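Local coordinates for protein leucine aminopeptidase (PDB 7D1B) that probably acts as a zinc-dependent glutaminyl cyclase of the M28 peptidase family, closing N-terminal glutamine into pyroglutamate, at residues Gln60-Gly65 and Ala151-Gly156; Lys56-Leu61 and Asp313-Ile318. All coordinates share one frame; numbering follows the deposited sequence.

Interaction 1 of 2, residues Gln60-Gly65 and Ala151-Gly156; sequences QLCDIG and ASANDG. With ZN (zinc ion), chain B.
With chi1 at -70°, Cys-62 swings SG beside its own backbone N and opposite its carbonyl carbon, which carries the sulfur from the last helical turn of 51-63 to Ala-151 and Ala-153. Cys-62 SG reaches the CB of Ala-153 at 3.9 Å and the CB of Ala-151 at 4.2 Å, and comes within 3.6 Å of Ala-151 O. None of these approaches is a hydrogen bond. That carbonyl is instead bonded by Arg-67 NH2, just beyond Gly-65, where the chain leaves the helix with positive phi.

Segment 151-156 runs into helix 153-167, and its turn supplies Asp-155, a zinc ligand of the M28 enzyme. Asp-155 holds CG anti to its backbone N (chi1 -176°), which directs its carboxylate to the zinc ion. Asp-155 OD2 binds the metal at 2.0 Å, with Glu-188, His-309 and a water as further ligands, whereas OD1 is hydrogen-bonded to His-130. The intervening turn is closed by Ser-152 OG, which donates to Asp-155 O at 2.7 Å, in the carbonyl plane on a lone pair.

The chemistry thus divides by side: van der Waals contact with a polarisable sulfur toward helix 51-63, and metal coordination where the turn faces the zinc.

Interaction 2 of 2, residues Lys56-Leu61 and Asp313-Ile318; sequences KYVQQL and DTPDKI
Gln-59 and Pro-315 have the closest CA atoms across the two segments, 5.7 Å apart. Segment 56-61 is regular alpha-helix throughout. Opposite it, residues 315-317 form a short 3-10 turn: Lys-317 N bonds to Thr-314 O at 2.9 Å, and Ile-318 N to Pro-315 O, both i to i+3. The turn presents Pro-315 and Ile-318 to the helix, and no hydrogen bond crosses between the segments.

Val-58 supplies the apolar half of the interface. Val-58 CG1 lies anti to the backbone N (chi1 178°) and reaches two partners, Ile-318 CG1 at 4.0 Å and Pro-315 CB at 4.2 Å. The side chains of Val-58 and Ile-318 pass each other obliquely, and Met-323 of helix 320-336 touches both.

The turn belongs to the loop that leads from strand 297-300, at one edge of the mixed six-stranded sheet of this M28-type alpha/beta fold, into helix 320-336. Here that loop packs on helix 51-63, from the N-terminal part of the chain.

Gln-59, partly exposed, touches the proline from the helix's neighbouring position. Its chain bends at chi2 (71°), which brings the amide to the CB and CG of Pro-315; the two side chains cross at about a right angle. Gln-59 OE1 stands 3.3 Å from Pro-315 CB, a van der Waals approach to a methylene, while Gln-59 CD lies 3.9 Å from Pro-315 CG. NE2 has its polar partner one turn along the same helix, the carboxylate oxygen Asp-63 OD1, and this bond helps fix the rotation of the amide. Were Gln-59 cut back to an alanine, the amide's contact with the proline would go and Asp-63 OD1 would probably lose this donor.

Overall arrangement
Interactions 1 and 2 have centres about 6 Å apart and start from the same helix, 51-63, where Val-58 and Cys-62 stand one turn apart. Their far segments are joined directly: Asn-154 N meets Asp-313 OD1 at 2.8 Å and Ala-153 N meets Asp-313 O at 3.0 Å, both probable hydrogen bonds. The zinc site lies beyond this junction. Asp-155 of segment 151-156 is itself a ligand, and His-309, another ligand, precedes Asp-313 by four residues on the loop of interaction 2. Ile-318 remains more remote, its side chain about 8 Å from that of Asp-155 and about 12 Å from zinc, nearest atoms in each case.

Interaction 1 of 2, residues Gln60-Gly65 and Ala151-Gly156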
ATOM      1  N   GLN A  60       5.461 -15.382   3.889  1.00 14.98           N
ATOM      2  CA  GLN A  60       4.770 -15.652   5.146  1.00 15.41           C
ATOM      3  C   GLN A  60       3.303 -15.250   5.067  1.00 15.14           C
ATOM      4  O   GLN A  60       2.396 -16.002   5.481  1.00 16.17           O
ATOM      5  CB  GLN A  60       5.468 -14.893   6.273  1.00 17.37           C
ATOM      6  CG  GLN A  60       4.788 -15.061   7.611  1.00 20.27           C
ATOM      7  CD  GLN A  60       5.450 -14.292   8.742  1.00 21.89           C
ATOM      8  OE1 GLN A  60       6.474 -13.621   8.552  1.00 25.16           O
ATOM      9  NE2 GLN A  60       4.866 -14.390   9.935  1.00 24.49           N
ATOM     10  N   LEU A  61       3.048 -14.047   4.530  1.00 13.79           N
ATOM     11  CA  LEU A  61       1.666 -13.592   4.414  1.00 14.45           C
ATOM     12  C   LEU A  61       0.887 -14.470   3.446  1.00 13.64           C
ATOM     13  O   LEU A  61      -0.254 -14.856   3.728  1.00 14.87           O
ATOM     14  CB  LEU A  61       1.619 -12.115   4.014  1.00 14.01           C
ATOM     15  CG  LEU A  61       2.184 -11.142   5.055  1.00 14.13           C
ATOM     16  CD1 LEU A  61       2.184  -9.736   4.505  1.00 15.57           C
ATOM     17  CD2 LEU A  61       1.390 -11.192   6.355  1.00 16.98           C
ATOM     18  N   CYS A  62       1.492 -14.837   2.316  1.00 14.00           N
ATOM     19  CA  CYS A  62       0.798 -15.723   1.387  1.00 14.94           C
ATOM     20  C   CYS A  62       0.563 -17.104   1.984  1.00 14.66           C
ATOM     21  O   CYS A  62      -0.440 -17.743   1.661  1.00 15.98           O
ATOM     22  CB  CYS A  62       1.548 -15.827   0.060  1.00 14.70           C
ATOM     23  SG  CYS A  62       1.511 -14.323  -0.926  1.00 15.20           S
ATOM     24  N   ASP A  63       1.450 -17.566   2.865  1.00 15.61           N
ATOM     25  CA  ASP A  63       1.306 -18.873   3.489  1.00 16.89           C
ATOM     26  C   ASP A  63       0.148 -18.919   4.470  1.00 16.80           C
ATOM     27  O   ASP A  63      -0.255 -20.014   4.868  1.00 18.95           O
ATOM     28  CB  ASP A  63       2.607 -19.266   4.192  1.00 19.73           C
ATOM     29  CG  ASP A  63       3.680 -19.744   3.228  1.00 23.45           C
ATOM     30  OD1 ASP A  63       3.390 -19.964   2.037  1.00 26.04           O
ATOM     31  OD2 ASP A  63       4.829 -19.901   3.675  1.00 27.14           O
ATOM     32  N   ILE A  64      -0.385 -17.764   4.884  1.00 16.09           N
ATOM     33  CA  ILE A  64      -1.665 -17.785   5.605  1.00 17.21           C
ATOM     34  C   ILE A  64      -2.782 -18.404   4.773  1.00 17.45           C
ATOM     35  O   ILE A  64      -3.741 -18.965   5.322  1.00 20.16           O
ATOM     36  CB  ILE A  64      -2.018 -16.363   6.072  1.00 17.01           C
ATOM     37  CG1 ILE A  64      -0.978 -15.921   7.089  1.00 18.10           C
ATOM     38  CG2 ILE A  64      -3.453 -16.267   6.637  1.00 18.67           C
ATOM     39  CD1 ILE A  64      -1.057 -14.456   7.433  1.00 18.38           C
ATOM     40  N   GLY A  65      -2.682 -18.324   3.450  1.00 16.79           N
ATOM     41  CA  GLY A  65      -3.798 -18.580   2.574  1.00 17.16           C
ATOM     42  C   GLY A  65      -4.462 -17.252   2.262  1.00 15.79           C
ATOM     43  O   GLY A  65      -4.004 -16.190   2.697  1.00 15.90           O
ATOM     44  N   ALA A 151      -3.452 -15.913  -4.256  1.00 15.40           N
ATOM     45  CA  ALA A 151      -2.448 -15.489  -3.284  1.00 15.47           C
ATOM     46  C   ALA A 151      -2.173 -13.997  -3.328  1.00 13.65           C
ATOM     47  O   ALA A 151      -1.720 -13.434  -2.324  1.00 14.48           O
ATOM     48  CB  ALA A 151      -1.134 -16.225  -3.545  1.00 17.91           C
ATOM     49  N   SER A 152      -2.377 -13.348  -4.469  1.00 13.10           N
ATOM     50  CA  SER A 152      -2.282 -11.886  -4.528  1.00 13.26           C
ATOM     51  C   SER A 152      -0.917 -11.364  -4.048  1.00 12.32           C
ATOM     52  O   SER A 152      -0.847 -10.363  -3.350  1.00 12.59           O
ATOM     53  CB  SER A 152      -3.424 -11.263  -3.711  1.00 13.68           C
ATOM     54  OG  SER A 152      -3.641  -9.914  -4.037  1.00 13.45           O
ATOM     55  N   ALA A 153       0.181 -12.031  -4.427  1.00 12.53           N
ATOM     56  CA  ALA A 153       1.475 -11.709  -3.814  1.00 12.82           C
ATOM     57  C   ALA A 153       1.905 -10.265  -4.065  1.00 12.03           C
ATOM     58  O   ALA A 153       2.429  -9.610  -3.159  1.00 12.79           O
ATOM     59  CB  ALA A 153       2.557 -12.646  -4.327  1.00 14.02           C
ATOM     60  N   ASN A 154       1.736  -9.767  -5.286  1.00 11.97           N
ATOM     61  CA  ASN A 154       2.171  -8.423  -5.648  1.00 12.09           C
ATOM     62  C   ASN A 154       1.064  -7.388  -5.482  1.00 11.93           C
ATOM     63  O   ASN A 154       1.207  -6.261  -5.949  1.00 14.43           O
ATOM     64  CB  ASN A 154       2.667  -8.427  -7.096  1.00 13.05           C
ATOM     65  CG  ASN A 154       3.497  -7.197  -7.456  1.00 11.78           C
ATOM     66  OD1 ASN A 154       4.232  -6.643  -6.623  1.00 12.50           O
ATOM     67  ND2 ASN A 154       3.398  -6.776  -8.712  1.00 13.01           N
ATOM     68  N   ASP A 155      -0.040  -7.749  -4.843  1.00 12.74           N
ATOM     69  CA  ASP A 155      -1.258  -6.951  -4.887  1.00 12.11           C
ATOM     70  C   ASP A 155      -1.743  -6.842  -3.447  1.00 11.89           C
ATOM     71  O   ASP A 155      -2.414  -7.739  -2.922  1.00 12.29           O
ATOM     72  CB  ASP A 155      -2.212  -7.664  -5.831  1.00 13.45           C
ATOM     73  CG  ASP A 155      -3.501  -6.914  -6.077  1.00 12.75           C
ATOM     74  OD1 ASP A 155      -3.807  -5.927  -5.375  1.00 13.28           O
ATOM     75  OD2 ASP A 155      -4.260  -7.350  -7.001  1.00 15.30           O
ATOM     76  N   GLY A 156      -1.354  -5.757  -2.784  1.00 12.09           N
ATOM     77  CA  GLY A 156      -1.555  -5.588  -1.353  1.00 12.51           C
ATOM     78  C   GLY A 156      -0.490  -6.279  -0.528  1.00 12.07           C
ATOM     79  O   GLY A 156       0.199  -5.637   0.269  1.00 12.56           O
TER
HETATM   80 ZN    ZN B 801      -5.997  -6.457  -7.191  1.00 16.73          ZN
HETATM   81  O   HOH W   1      -5.470  -4.646  -8.130  1.00 14.76           O

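Interaction 2 of 2, residues Lys56-Leu61 and Asp313-Ile318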
ATOM      1  N   LYS A  56      10.735 -12.986   2.155  1.00 14.23           N
ATOM      2  CA  LYS A  56      10.246 -13.944   3.140  1.00 15.05           C
ATOM      3  C   LYS A  56       8.949 -13.468   3.771  1.00 13.24           C
ATOM      4  O   LYS A  56       8.065 -14.276   4.056  1.00 14.77           O
ATOM      5  CB  LYS A  56      11.312 -14.201   4.207  1.00 17.57           C
ATOM      6  CG  LYS A  56      10.878 -15.102   5.363  0.66 20.21           C
ATOM      7  CD  LYS A  56      11.932 -15.150   6.481  0.66 24.34           C
ATOM      8  CE  LYS A  56      11.911 -13.871   7.321  0.66 25.84           C
ATOM      9  NZ  LYS A  56      12.919 -13.849   8.422  0.66 28.30           N
ATOM     10  N   TYR A  57       8.817 -12.163   4.010  1.00 13.60           N
ATOM     11  CA  TYR A  57       7.559 -11.656   4.558  1.00 13.27           C
ATOM     12  C   TYR A  57       6.414 -11.796   3.556  1.00 12.81           C
ATOM     13  O   TYR A  57       5.279 -12.092   3.953  1.00 13.95           O
ATOM     14  CB  TYR A  57       7.720 -10.211   5.044  1.00 13.83           C
ATOM     15  CG  TYR A  57       8.578 -10.068   6.274  1.00 13.52           C
ATOM     16  CD1 TYR A  57       8.523 -11.008   7.290  1.00 16.51           C
ATOM     17  CD2 TYR A  57       9.434  -8.986   6.424  1.00 13.92           C
ATOM     18  CE1 TYR A  57       9.294 -10.873   8.425  1.00 16.40           C
ATOM     19  CE2 TYR A  57      10.210  -8.837   7.557  1.00 14.27           C
ATOM     20  CZ  TYR A  57      10.150  -9.790   8.551  1.00 13.99           C
ATOM     21  OH  TYR A  57      10.924  -9.667   9.688  1.00 15.70           O
ATOM     22  N   VAL A  58       6.682 -11.597   2.255  1.00 12.93           N
ATOM     23  CA  VAL A  58       5.636 -11.896   1.266  1.00 13.11           C
ATOM     24  C   VAL A  58       5.210 -13.355   1.379  1.00 13.21           C
ATOM     25  O   VAL A  58       4.013 -13.680   1.392  1.00 14.13           O
ATOM     26  CB  VAL A  58       6.083 -11.575  -0.170  1.00 13.53           C
ATOM     27  CG1 VAL A  58       4.969 -11.960  -1.145  1.00 15.72           C
ATOM     28  CG2 VAL A  58       6.434 -10.107  -0.319  1.00 14.46           C
ATOM     29  N   GLN A  59       6.193 -14.261   1.415  1.00 14.01           N
ATOM     30  CA  GLN A  59       5.883 -15.684   1.501  1.00 14.73           C
ATOM     31  C   GLN A  59       5.091 -15.994   2.766  1.00 14.84           C
ATOM     32  O   GLN A  59       4.153 -16.796   2.739  1.00 15.51           O
ATOM     33  CB  GLN A  59       7.179 -16.489   1.475  1.00 16.52           C
ATOM     34  CG  GLN A  59       6.949 -17.992   1.420  1.00 19.79           C
ATOM     35  CD  GLN A  59       6.423 -18.424   0.067  1.00 22.43           C
ATOM     36  OE1 GLN A  59       7.068 -18.183  -0.957  1.00 23.51           O
ATOM     37  NE2 GLN A  59       5.248 -19.046   0.049  1.00 24.55           N
ATOM     38  N   GLN A  60       5.461 -15.382   3.889  1.00 14.98           N
ATOM     39  CA  GLN A  60       4.770 -15.652   5.146  1.00 15.41           C
ATOM     40  C   GLN A  60       3.303 -15.250   5.067  1.00 15.14           C
ATOM     41  O   GLN A  60       2.396 -16.002   5.481  1.00 16.17           O
ATOM     42  CB  GLN A  60       5.468 -14.893   6.273  1.00 17.37           C
ATOM     43  CG  GLN A  60       4.788 -15.061   7.611  1.00 20.27           C
ATOM     44  CD  GLN A  60       5.450 -14.292   8.742  1.00 21.89           C
ATOM     45  OE1 GLN A  60       6.474 -13.621   8.552  1.00 25.16           O
ATOM     46  NE2 GLN A  60       4.866 -14.390   9.935  1.00 24.49           N
ATOM     47  N   LEU A  61       3.048 -14.047   4.530  1.00 13.79           N
ATOM     48  CA  LEU A  61       1.666 -13.592   4.414  1.00 14.45           C
ATOM     49  C   LEU A  61       0.887 -14.470   3.446  1.00 13.64           C
ATOM     50  O   LEU A  61      -0.254 -14.856   3.728  1.00 14.87           O
ATOM     51  CB  LEU A  61       1.619 -12.115   4.014  1.00 14.01           C
ATOM     52  CG  LEU A  61       2.184 -11.142   5.055  1.00 14.13           C
ATOM     53  CD1 LEU A  61       2.184  -9.736   4.505  1.00 15.57           C
ATOM     54  CD2 LEU A  61       1.390 -11.192   6.355  1.00 16.98           C
ATOM     55  N   ASP A 313       0.027 -14.839  -9.589  1.00 14.25           N
ATOM     56  CA  ASP A 313       0.509 -13.732  -8.759  1.00 13.98           C
ATOM     57  C   ASP A 313       0.942 -14.302  -7.406  1.00 14.05           C
ATOM     58  O   ASP A 313       0.217 -14.243  -6.410  1.00 14.54           O
ATOM     59  CB  ASP A 313      -0.583 -12.672  -8.609  1.00 14.03           C
ATOM     60  CG  ASP A 313      -0.137 -11.468  -7.793  1.00 12.76           C
ATOM     61  OD1 ASP A 313       1.087 -11.306  -7.569  1.00 13.15           O
ATOM     62  OD2 ASP A 313      -1.022 -10.682  -7.366  1.00 13.85           O
ATOM     63  N   THR A 314       2.142 -14.875  -7.389  1.00 14.56           N
ATOM     64  CA  THR A 314       2.649 -15.665  -6.275  1.00 14.68           C
ATOM     65  C   THR A 314       3.996 -15.117  -5.826  1.00 14.34           C
ATOM     66  O   THR A 314       4.598 -14.284  -6.513  1.00 14.72           O
ATOM     67  CB  THR A 314       2.773 -17.134  -6.715  1.00 16.61           C
ATOM     68  OG1 THR A 314       3.521 -17.199  -7.934  1.00 18.13           O
ATOM     69  CG2 THR A 314       1.396 -17.743  -6.928  1.00 19.16           C
ATOM     70  N   PRO A 315       4.502 -15.560  -4.660  1.00 15.15           N
ATOM     71  CA  PRO A 315       5.733 -14.947  -4.121  1.00 15.38           C
ATOM     72  C   PRO A 315       6.939 -15.028  -5.040  1.00 15.47           C
ATOM     73  O   PRO A 315       7.819 -14.160  -4.953  1.00 16.72           O
ATOM     74  CB  PRO A 315       5.949 -15.700  -2.801  1.00 16.60           C
ATOM     75  CG  PRO A 315       4.551 -16.012  -2.370  1.00 16.62           C
ATOM     76  CD  PRO A 315       3.847 -16.413  -3.649  1.00 16.18           C
ATOM     77  N   ASP A 316       7.029 -16.038  -5.914  1.00 16.32           N
ATOM     78  CA  ASP A 316       8.173 -16.117  -6.820  1.00 16.80           C
ATOM     79  C   ASP A 316       8.194 -14.997  -7.855  1.00 16.65           C
ATOM     80  O   ASP A 316       9.206 -14.838  -8.548  1.00 19.69           O
ATOM     81  CB  ASP A 316       8.147 -17.445  -7.557  0.50 18.66           C
ATOM     82  CG  ASP A 316       6.840 -17.664  -8.257  0.50 19.89           C
ATOM     83  OD1 ASP A 316       5.866 -18.047  -7.577  0.50 21.12           O
ATOM     84  OD2 ASP A 316       6.769 -17.390  -9.468  0.50 20.58           O
ATOM     85  N   LYS A 317       7.131 -14.202  -7.955  1.00 15.12           N
ATOM     86  CA  LYS A 317       7.136 -13.050  -8.850  1.00 15.34           C
ATOM     87  C   LYS A 317       7.729 -11.807  -8.204  1.00 15.33           C
ATOM     88  O   LYS A 317       7.904 -10.793  -8.886  1.00 16.95           O
ATOM     89  CB  LYS A 317       5.714 -12.727  -9.323  1.00 16.02           C
ATOM     90  CG  LYS A 317       4.971 -13.906  -9.943  1.00 15.99           C
ATOM     91  CD  LYS A 317       5.740 -14.542 -11.114  1.00 17.78           C
ATOM     92  CE  LYS A 317       4.929 -15.635 -11.809  1.00 17.94           C
ATOM     93  NZ  LYS A 317       4.529 -16.710 -10.866  1.00 18.11           N
ATOM     94  N   ILE A 318       8.021 -11.850  -6.920  1.00 14.60           N
ATOM     95  CA  ILE A 318       8.496 -10.674  -6.201  1.00 13.88           C
ATOM     96  C   ILE A 318      10.013 -10.591  -6.301  1.00 14.07           C
ATOM     97  O   ILE A 318      10.710 -11.589  -6.106  1.00 16.75           O
ATOM     98  CB  ILE A 318       8.068 -10.738  -4.729  1.00 15.00           C
ATOM     99  CG1 ILE A 318       6.550 -10.911  -4.611  1.00 17.46           C
ATOM    100  CG2 ILE A 318       8.574  -9.506  -3.978  1.00 16.92           C
ATOM    101  CD1 ILE A 318       5.737  -9.831  -5.324  1.00 19.66           C
TER